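Side-chain contact in 3-carboxy-cis,cis-muconate cycloisomerase (Acinetobacter calcoaceticus, PDB 1Q5N), which is a mostly helical, four-chain enzyme of the lyase superfamily that includes adenylosuccinate lyase: residues A[238-243]-A[333-338]. Residues are numbered along the deposited sequence; the frame is centred on the assembly and turned at random.
Sequences VEIASV and EIFQLT
I240 meets F335, and A241 meets I334, in two small apolar contacts that show how buried helices can pack with no hydrogen bond between residues 238-243 and 333-338. The CG2 methyl of I240, anti to its own backbone N, projects from helix 235-261 to within 3.7 Å of CZ of F335, at the far end of the ring, and approaches the ring obliquely. A241 offers only CB, which lets the other helix come close: CD1 of I334 stops 3.9 Å from it, and the CA atoms of A241 and I334 are 6.7 Å apart. The extended I334 chain (chi2 -173°) carries that methyl to A241. Behind it, T338 OG1 bonds to I334 O at 2.8 Å from above the carbonyl plane, on the face opposite T338 N; it is also hydrogen-bonded to T248 OG1, on helix 235-261, a bond that joins the two helices farther along. S242 OG turns back three residues to E239 O, 2.6 Å away, on the same face as V243 N. Further out, F21 packs against the F335 ring, and E239 forms salt bridges with R190 and with R183 of the second subunit. Side-by-side apolar packing of long helices is characteristic of the central helical bundle of this lyase superfamily, here close to a subunit interface.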
ATOM      1  N   VAL A 238       5.085   9.202 -11.868  1.00 27.82           N
ATOM      2  CA  VAL A 238       5.201   7.909 -11.250  1.00 26.88           C
ATOM      3  C   VAL A 238       6.580   7.359 -11.493  1.00 29.51           C
ATOM      4  O   VAL A 238       7.207   6.785 -10.584  1.00 29.30           O
ATOM      5  CB  VAL A 238       4.137   6.951 -11.820  1.00 26.74           C
ATOM      6  CG1 VAL A 238       4.233   5.568 -11.160  1.00 27.35           C
ATOM      7  CG2 VAL A 238       2.767   7.547 -11.565  1.00 26.08           C
ATOM      8  N   GLU A 239       7.076   7.570 -12.716  1.00 29.70           N
ATOM      9  CA  GLU A 239       8.369   7.032 -13.091  1.00 29.55           C
ATOM     10  C   GLU A 239       9.477   7.576 -12.207  1.00 29.94           C
ATOM     11  O   GLU A 239      10.355   6.810 -11.758  1.00 27.13           O
ATOM     12  CB  GLU A 239       8.641   7.287 -14.571  1.00 29.33           C
ATOM     13  CG  GLU A 239       9.981   6.736 -15.059  1.00 30.07           C
ATOM     14  CD  GLU A 239      10.119   6.708 -16.573  1.00 30.66           C
ATOM     15  OE1 GLU A 239       9.580   7.577 -17.280  1.00 33.71           O
ATOM     16  OE2 GLU A 239      10.783   5.807 -17.065  1.00 34.20           O
ATOM     17  N   ILE A 240       9.422   8.881 -11.929  1.00 29.71           N
ATOM     18  CA  ILE A 240      10.418   9.492 -11.054  1.00 29.27           C
ATOM     19  C   ILE A 240      10.294   8.856  -9.639  1.00 30.07           C
ATOM     20  O   ILE A 240      11.307   8.476  -9.040  1.00 29.58           O
ATOM     21  CB  ILE A 240      10.208  11.019 -10.968  1.00 30.12           C
ATOM     22  CG1 ILE A 240      10.597  11.673 -12.299  1.00 30.56           C
ATOM     23  CG2 ILE A 240      11.111  11.651  -9.866  1.00 31.17           C
ATOM     24  CD1 ILE A 240      10.100  13.149 -12.371  1.00 32.87           C
ATOM     25  N   ALA A 241       9.067   8.732  -9.120  1.00 28.64           N
ATOM     26  CA  ALA A 241       8.856   8.122  -7.785  1.00 29.19           C
ATOM     27  C   ALA A 241       9.364   6.674  -7.775  1.00 27.90           C
ATOM     28  O   ALA A 241       9.989   6.257  -6.816  1.00 26.32           O
ATOM     29  CB  ALA A 241       7.329   8.146  -7.349  1.00 25.58           C
ATOM     30  N   SER A 242       9.109   5.926  -8.846  1.00 28.54           N
ATOM     31  CA  SER A 242       9.529   4.523  -8.880  1.00 31.66           C
ATOM     32  C   SER A 242      11.052   4.321  -8.735  1.00 30.30           C
ATOM     33  O   SER A 242      11.507   3.360  -8.127  1.00 31.11           O
ATOM     34  CB  SER A 242       9.028   3.815 -10.170  1.00 30.84           C
ATOM     35  OG  SER A 242       9.724   4.277 -11.307  1.00 31.32           O
ATOM     36  N   VAL A 243      11.832   5.237  -9.286  1.00 30.09           N
ATOM     37  CA  VAL A 243      13.282   5.148  -9.205  1.00 27.78           C
ATOM     38  C   VAL A 243      13.752   5.530  -7.775  1.00 26.93           C
ATOM     39  O   VAL A 243      14.641   4.894  -7.216  1.00 26.19           O
ATOM     40  CB  VAL A 243      13.882   6.044 -10.319  1.00 28.94           C
ATOM     41  CG1 VAL A 243      15.403   6.238 -10.125  1.00 30.39           C
ATOM     42  CG2 VAL A 243      13.629   5.363 -11.671  1.00 28.24           C
ATOM     43  N   GLU A 333       7.155  13.894  -0.354  1.00 30.73           N
ATOM     44  CA  GLU A 333       7.540  13.042   0.776  1.00 30.82           C
ATOM     45  C   GLU A 333       8.517  11.959   0.296  1.00 31.10           C
ATOM     46  O   GLU A 333       9.500  11.688   0.983  1.00 31.27           O
ATOM     47  CB  GLU A 333       6.288  12.445   1.411  1.00 35.74           C
ATOM     48  CG  GLU A 333       6.432  11.643   2.701  1.00 40.55           C
ATOM     49  CD  GLU A 333       6.738  12.490   3.921  1.00 45.56           C
ATOM     50  OE1 GLU A 333       6.505  13.720   3.826  1.00 51.11           O
ATOM     51  OE2 GLU A 333       7.195  11.955   4.980  1.00 44.47           O
ATOM     52  N   ILE A 334       8.290  11.367  -0.892  1.00 30.02           N
ATOM     53  CA  ILE A 334       9.175  10.313  -1.415  1.00 28.03           C
ATOM     54  C   ILE A 334      10.591  10.874  -1.629  1.00 29.26           C
ATOM     55  O   ILE A 334      11.565  10.268  -1.194  1.00 29.23           O
ATOM     56  CB  ILE A 334       8.601   9.725  -2.730  1.00 28.38           C
ATOM     57  CG1 ILE A 334       7.231   9.156  -2.412  1.00 28.83           C
ATOM     58  CG2 ILE A 334       9.567   8.673  -3.352  1.00 25.01           C
ATOM     59  CD1 ILE A 334       6.567   8.405  -3.493  1.00 28.83           C
ATOM     60  N   PHE A 335      10.712  12.028  -2.290  1.00 28.66           N
ATOM     61  CA  PHE A 335      12.019  12.668  -2.463  1.00 28.30           C
ATOM     62  C   PHE A 335      12.720  12.963  -1.118  1.00 27.89           C
ATOM     63  O   PHE A 335      13.909  12.702  -0.923  1.00 26.24           O
ATOM     64  CB  PHE A 335      11.860  14.008  -3.182  1.00 29.03           C
ATOM     65  CG  PHE A 335      12.135  13.940  -4.652  1.00 28.61           C
ATOM     66  CD1 PHE A 335      13.452  13.803  -5.113  1.00 29.05           C
ATOM     67  CD2 PHE A 335      11.073  14.085  -5.580  1.00 27.90           C
ATOM     68  CE1 PHE A 335      13.745  13.815  -6.478  1.00 30.42           C
ATOM     69  CE2 PHE A 335      11.325  14.100  -6.944  1.00 28.43           C
ATOM     70  CZ  PHE A 335      12.669  13.976  -7.412  1.00 30.90           C
ATOM     71  N   GLN A 336      11.981  13.557  -0.201  1.00 28.11           N
ATOM     72  CA  GLN A 336      12.542  13.894   1.094  1.00 29.17           C
ATOM     73  C   GLN A 336      13.026  12.703   1.917  1.00 29.83           C
ATOM     74  O   GLN A 336      14.074  12.807   2.569  1.00 31.42           O
ATOM     75  CB  GLN A 336      11.537  14.704   1.900  1.00 29.44           C
ATOM     76  CG  GLN A 336      11.575  16.165   1.553  1.00 35.05           C
ATOM     77  CD  GLN A 336      10.444  16.908   2.233  1.00 38.63           C
ATOM     78  OE1 GLN A 336       9.312  16.865   1.769  1.00 41.49           O
ATOM     79  NE2 GLN A 336      10.734  17.553   3.346  1.00 37.21           N
ATOM     80  N   LEU A 337      12.294  11.578   1.889  1.00 30.09           N
ATOM     81  CA  LEU A 337      12.695  10.374   2.626  1.00 29.04           C
ATOM     82  C   LEU A 337      13.889   9.705   1.953  1.00 28.91           C
ATOM     83  O   LEU A 337      14.780   9.166   2.650  1.00 28.39           O
ATOM     84  CB  LEU A 337      11.531   9.364   2.746  1.00 27.99           C
ATOM     85  CG  LEU A 337      10.422   9.826   3.697  1.00 30.02           C
ATOM     86  CD1 LEU A 337       9.141   9.095   3.472  1.00 29.86           C
ATOM     87  CD2 LEU A 337      10.892   9.628   5.117  1.00 29.93           C
ATOM     88  N   THR A 338      13.919   9.732   0.617  1.00 27.14           N
ATOM     89  CA  THR A 338      15.007   9.109  -0.121  1.00 26.64           C
ATOM     90  C   THR A 338      16.333   9.873   0.099  1.00 27.62           C
ATOM     91  O   THR A 338      17.390   9.260   0.359  1.00 27.19           O
ATOM     92  CB  THR A 338      14.697   9.066  -1.642  1.00 26.89           C
ATOM     93  OG1 THR A 338      13.508   8.316  -1.869  1.00 26.18           O
ATOM     94  CG2 THR A 338      15.871   8.430  -2.426  1.00 25.97           C
TER